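PDB 4PEY: Exo-beta-1,3-glucanase from Streptomyces sp. SirexAA-E, which hydrolyses laminarin and laminarioligosaccharides from their non-reducing ends as a secreted family 55 glycoside hydrolase, yielding glucose and laminaribiose. Local coordinates for residues A[398-403]-A[433-439]. The protein carries 1 engineered substitution. Coordinates in Å, arbitrary orientation, origin at the centre of the assembly. Residues are numbered along the deposited sequence.
Sequences HTWVWR and LFVEHFN. With BGC (beta-D-glucopyranose), chain B.
One glucose hydroxyl, BGC O3, gathers Trp402 and Glu436 from two adjacent parallel strands and His437 from the turn just after the second: it donates to Glu436 OE1 (2.6 Å) and accepts from His437 NE2 (2.8 Å) and Trp402 NE1 (3.1 Å). Glu436 (chi1 m, chi2 t) suits its place: OE2 accepts from BGC O2 (2.6 Å), and Trp400 NE1 donates to OE1 (2.9 Å). Strands 399-403 and 433-436 run 4.7 Å apart at 2°, pairing Trp400-Phe434 and Trp402-Glu436 on the sugar-binding side, Thr399-Leu433 and beta-branched, apolar Val401-Val435 behind. Val401 N bonds Phe434 O (2.9 Å) and Val401 O Glu436 N (3.0 Å). His437 follows the strand in left-handed conformation (phi 81°, psi 14°); Arg403 NH1 binds His437 O (3.0 Å), NE hydrogen-bonds Asn415 O and NH2 salt-bridges Asp462. Val401 CG1 meets Phe438 CZ (3.5 Å); Arg403 CB lies over the Phe438 ring, 4.2 Å from its centroid (CH-pi). Within this parallel beta-helix, strands 367-375 and 450-458 flank the pair, and strand 385-389 packs behind Val401.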
loop_
_atom_site.group_PDB
_atom_site.type_symbol
_atom_site.label_atom_id
_atom_site.label_comp_id
_atom_site.label_asym_id
_atom_site.label_seq_id
_atom_site.Cartn_x
_atom_site.Cartn_y
_atom_site.Cartn_z
ATOM N N HIS A 398 -2.673 -2.984 2.831
ATOM C CA HIS A 398 -1.744 -2.064 2.154
ATOM C C HIS A 398 -2.273 -1.470 0.858
ATOM O O HIS A 398 -2.256 -2.098 -0.209
ATOM C CB HIS A 398 -0.386 -2.695 1.863
ATOM C CG HIS A 398 0.667 -1.674 1.561
ATOM N ND1 HIS A 398 1.758 -1.926 0.757
ATOM C CD2 HIS A 398 0.777 -0.384 1.962
ATOM C CE1 HIS A 398 2.503 -0.833 0.684
ATOM N NE2 HIS A 398 1.930 0.114 1.401
ATOM N N THR A 399 -2.746 -0.236 0.968
ATOM C CA THR A 399 -3.068 0.552 -0.207
ATOM C C THR A 399 -2.474 1.949 -0.044
ATOM O O THR A 399 -2.310 2.435 1.073
ATOM C CB THR A 399 -4.598 0.629 -0.444
ATOM O OG1 THR A 399 -4.854 1.245 -1.704
ATOM C CG2 THR A 399 -5.288 1.419 0.637
ATOM N N TRP A 400 -2.094 2.556 -1.168
ATOM C CA TRP A 400 -1.750 3.972 -1.230
ATOM C C TRP A 400 -2.605 4.561 -2.317
ATOM O O TRP A 400 -2.449 4.213 -3.493
ATOM C CB TRP A 400 -0.271 4.212 -1.548
ATOM C CG TRP A 400 0.200 5.674 -1.465
ATOM C CD1 TRP A 400 -0.212 6.637 -0.579
ATOM C CD2 TRP A 400 1.194 6.303 -2.299
ATOM N NE1 TRP A 400 0.474 7.823 -0.807
ATOM C CE2 TRP A 400 1.343 7.636 -1.852
ATOM C CE3 TRP A 400 1.982 5.859 -3.367
ATOM C CZ2 TRP A 400 2.248 8.521 -2.438
ATOM C CZ3 TRP A 400 2.879 6.749 -3.957
ATOM C CH2 TRP A 400 2.990 8.068 -3.501
ATOM N N VAL A 401 -3.511 5.444 -1.919
ATOM C CA VAL A 401 -4.426 6.083 -2.844
ATOM C C VAL A 401 -4.034 7.553 -2.823
ATOM O O VAL A 401 -4.201 8.233 -1.811
ATOM C CB VAL A 401 -5.899 5.837 -2.428
ATOM C CG1 VAL A 401 -6.863 6.547 -3.365
ATOM C CG2 VAL A 401 -6.175 4.344 -2.397
ATOM N N TRP A 402 -3.495 8.032 -3.943
ATOM C CA TRP A 402 -2.702 9.262 -3.950
ATOM C C TRP A 402 -3.065 10.217 -5.070
ATOM O O TRP A 402 -2.809 9.929 -6.243
ATOM C CB TRP A 402 -1.219 8.890 -4.054
ATOM C CG TRP A 402 -0.184 10.005 -4.041
ATOM C CD1 TRP A 402 0.215 10.747 -2.959
ATOM C CD2 TRP A 402 0.643 10.421 -5.136
ATOM N NE1 TRP A 402 1.231 11.612 -3.322
ATOM C CE2 TRP A 402 1.507 11.434 -4.654
ATOM C CE3 TRP A 402 0.734 10.043 -6.483
ATOM C CZ2 TRP A 402 2.448 12.064 -5.469
ATOM C CZ3 TRP A 402 1.659 10.680 -7.291
ATOM C CH2 TRP A 402 2.508 11.675 -6.780
ATOM N N ARG A 403 -3.659 11.352 -4.710
ATOM C CA ARG A 403 -3.782 12.456 -5.653
ATOM C C ARG A 403 -2.422 13.159 -5.688
ATOM O O ARG A 403 -1.916 13.589 -4.647
ATOM C CB ARG A 403 -4.904 13.421 -5.258
ATOM C CG ARG A 403 -4.919 14.672 -6.122
ATOM C CD ARG A 403 -6.104 15.596 -5.856
ATOM N NE ARG A 403 -5.917 16.835 -6.605
ATOM C CZ ARG A 403 -5.469 17.977 -6.092
ATOM N NH1 ARG A 403 -5.203 18.096 -4.795
ATOM N NH2 ARG A 403 -5.299 19.017 -6.883
ATOM N N LEU A 433 -3.442 1.654 5.766
ATOM C CA LEU A 433 -4.206 2.506 4.865
ATOM C C LEU A 433 -3.524 3.867 4.678
ATOM O O LEU A 433 -3.362 4.609 5.637
ATOM C CB LEU A 433 -5.622 2.686 5.417
ATOM C CG LEU A 433 -6.648 3.526 4.659
ATOM C CD1 LEU A 433 -6.952 2.884 3.327
ATOM C CD2 LEU A 433 -7.927 3.662 5.493
ATOM N N PHE A 434 -3.110 4.174 3.450
ATOM C CA PHE A 434 -2.413 5.427 3.145
ATOM C C PHE A 434 -3.223 6.158 2.079
ATOM O O PHE A 434 -3.349 5.649 0.965
ATOM C CB PHE A 434 -0.997 5.180 2.596
ATOM C CG PHE A 434 -0.062 4.413 3.510
ATOM C CD1 PHE A 434 -0.223 3.050 3.720
ATOM C CD2 PHE A 434 1.043 5.048 4.078
ATOM C CE1 PHE A 434 0.659 2.344 4.524
ATOM C CE2 PHE A 434 1.946 4.353 4.867
ATOM C CZ PHE A 434 1.757 2.989 5.093
ATOM N N VAL A 435 -3.779 7.325 2.393
ATOM C CA VAL A 435 -4.624 8.046 1.432
ATOM C C VAL A 435 -4.344 9.539 1.539
ATOM O O VAL A 435 -4.413 10.092 2.641
ATOM C CB VAL A 435 -6.139 7.787 1.673
ATOM C CG1 VAL A 435 -6.977 8.426 0.558
ATOM C CG2 VAL A 435 -6.434 6.291 1.761
ATOM N N GLU A 436 -4.030 10.192 0.415
ATOM C CA GLU A 436 -3.527 11.579 0.462
ATOM C C GLU A 436 -3.977 12.524 -0.643
ATOM O O GLU A 436 -4.037 12.141 -1.818
ATOM C CB GLU A 436 -1.999 11.597 0.427
ATOM C CG GLU A 436 -1.282 10.698 1.413
ATOM C CD GLU A 436 0.202 10.927 1.325
ATOM O OE1 GLU A 436 0.802 10.472 0.322
ATOM O OE2 GLU A 436 0.751 11.618 2.219
ATOM N N HIS A 437 -4.258 13.765 -0.224
ATOM C CA HIS A 437 -4.322 14.977 -1.050
ATOM C C HIS A 437 -5.628 15.196 -1.824
ATOM O O HIS A 437 -5.676 16.063 -2.697
ATOM C CB HIS A 437 -3.150 15.036 -2.048
ATOM C CG HIS A 437 -1.799 14.841 -1.427
ATOM N ND1 HIS A 437 -1.360 15.553 -0.327
ATOM C CD2 HIS A 437 -0.781 14.010 -1.766
ATOM C CE1 HIS A 437 -0.138 15.162 -0.012
ATOM N NE2 HIS A 437 0.234 14.224 -0.865
ATOM N N PHE A 438 -6.691 14.468 -1.486
ATOM C CA PHE A 438 -7.953 14.608 -2.219
ATOM C C PHE A 438 -8.637 15.950 -1.943
ATOM O O PHE A 438 -8.417 16.572 -0.893
ATOM C CB PHE A 438 -8.850 13.404 -1.906
ATOM C CG PHE A 438 -8.305 12.161 -2.513
ATOM C CD1 PHE A 438 -8.681 11.783 -3.795
ATOM C CD2 PHE A 438 -7.295 11.452 -1.872
ATOM C CE1 PHE A 438 -8.107 10.682 -4.400
ATOM C CE2 PHE A 438 -6.708 10.360 -2.475
ATOM C CZ PHE A 438 -7.110 9.974 -3.746
ATOM N N ASN A 439 -9.415 16.431 -2.911
ATOM C CA ASN A 439 -10.020 17.759 -2.768
ATOM C C ASN A 439 -11.085 17.788 -1.671
ATOM O O ASN A 439 -11.319 18.838 -1.068
ATOM C CB ASN A 439 -10.636 18.252 -4.094
ATOM C CG ASN A 439 -9.611 18.417 -5.209
ATOM O OD1 ASN A 439 -8.991 17.448 -5.645
ATOM N ND2 ASN A 439 -9.471 19.642 -5.716
HETATM C C2 BGC B . 3.704 13.213 1.220
HETATM C C3 BGC B . 3.692 12.609 -0.181
HETATM C C4 BGC B . 4.347 13.572 -1.159
HETATM C C5 BGC B . 5.751 13.906 -0.683
HETATM C C6 BGC B . 6.449 14.839 -1.661
HETATM C C1 BGC B . 5.081 13.767 1.597
HETATM O O2 BGC B . 3.292 12.228 2.157
HETATM O O3 BGC B . 2.361 12.372 -0.587
HETATM O O4 BGC B . 4.380 13.017 -2.453
HETATM O O5 BGC B . 5.644 14.554 0.563
HETATM O O6 BGC B . 5.855 16.115 -1.593
#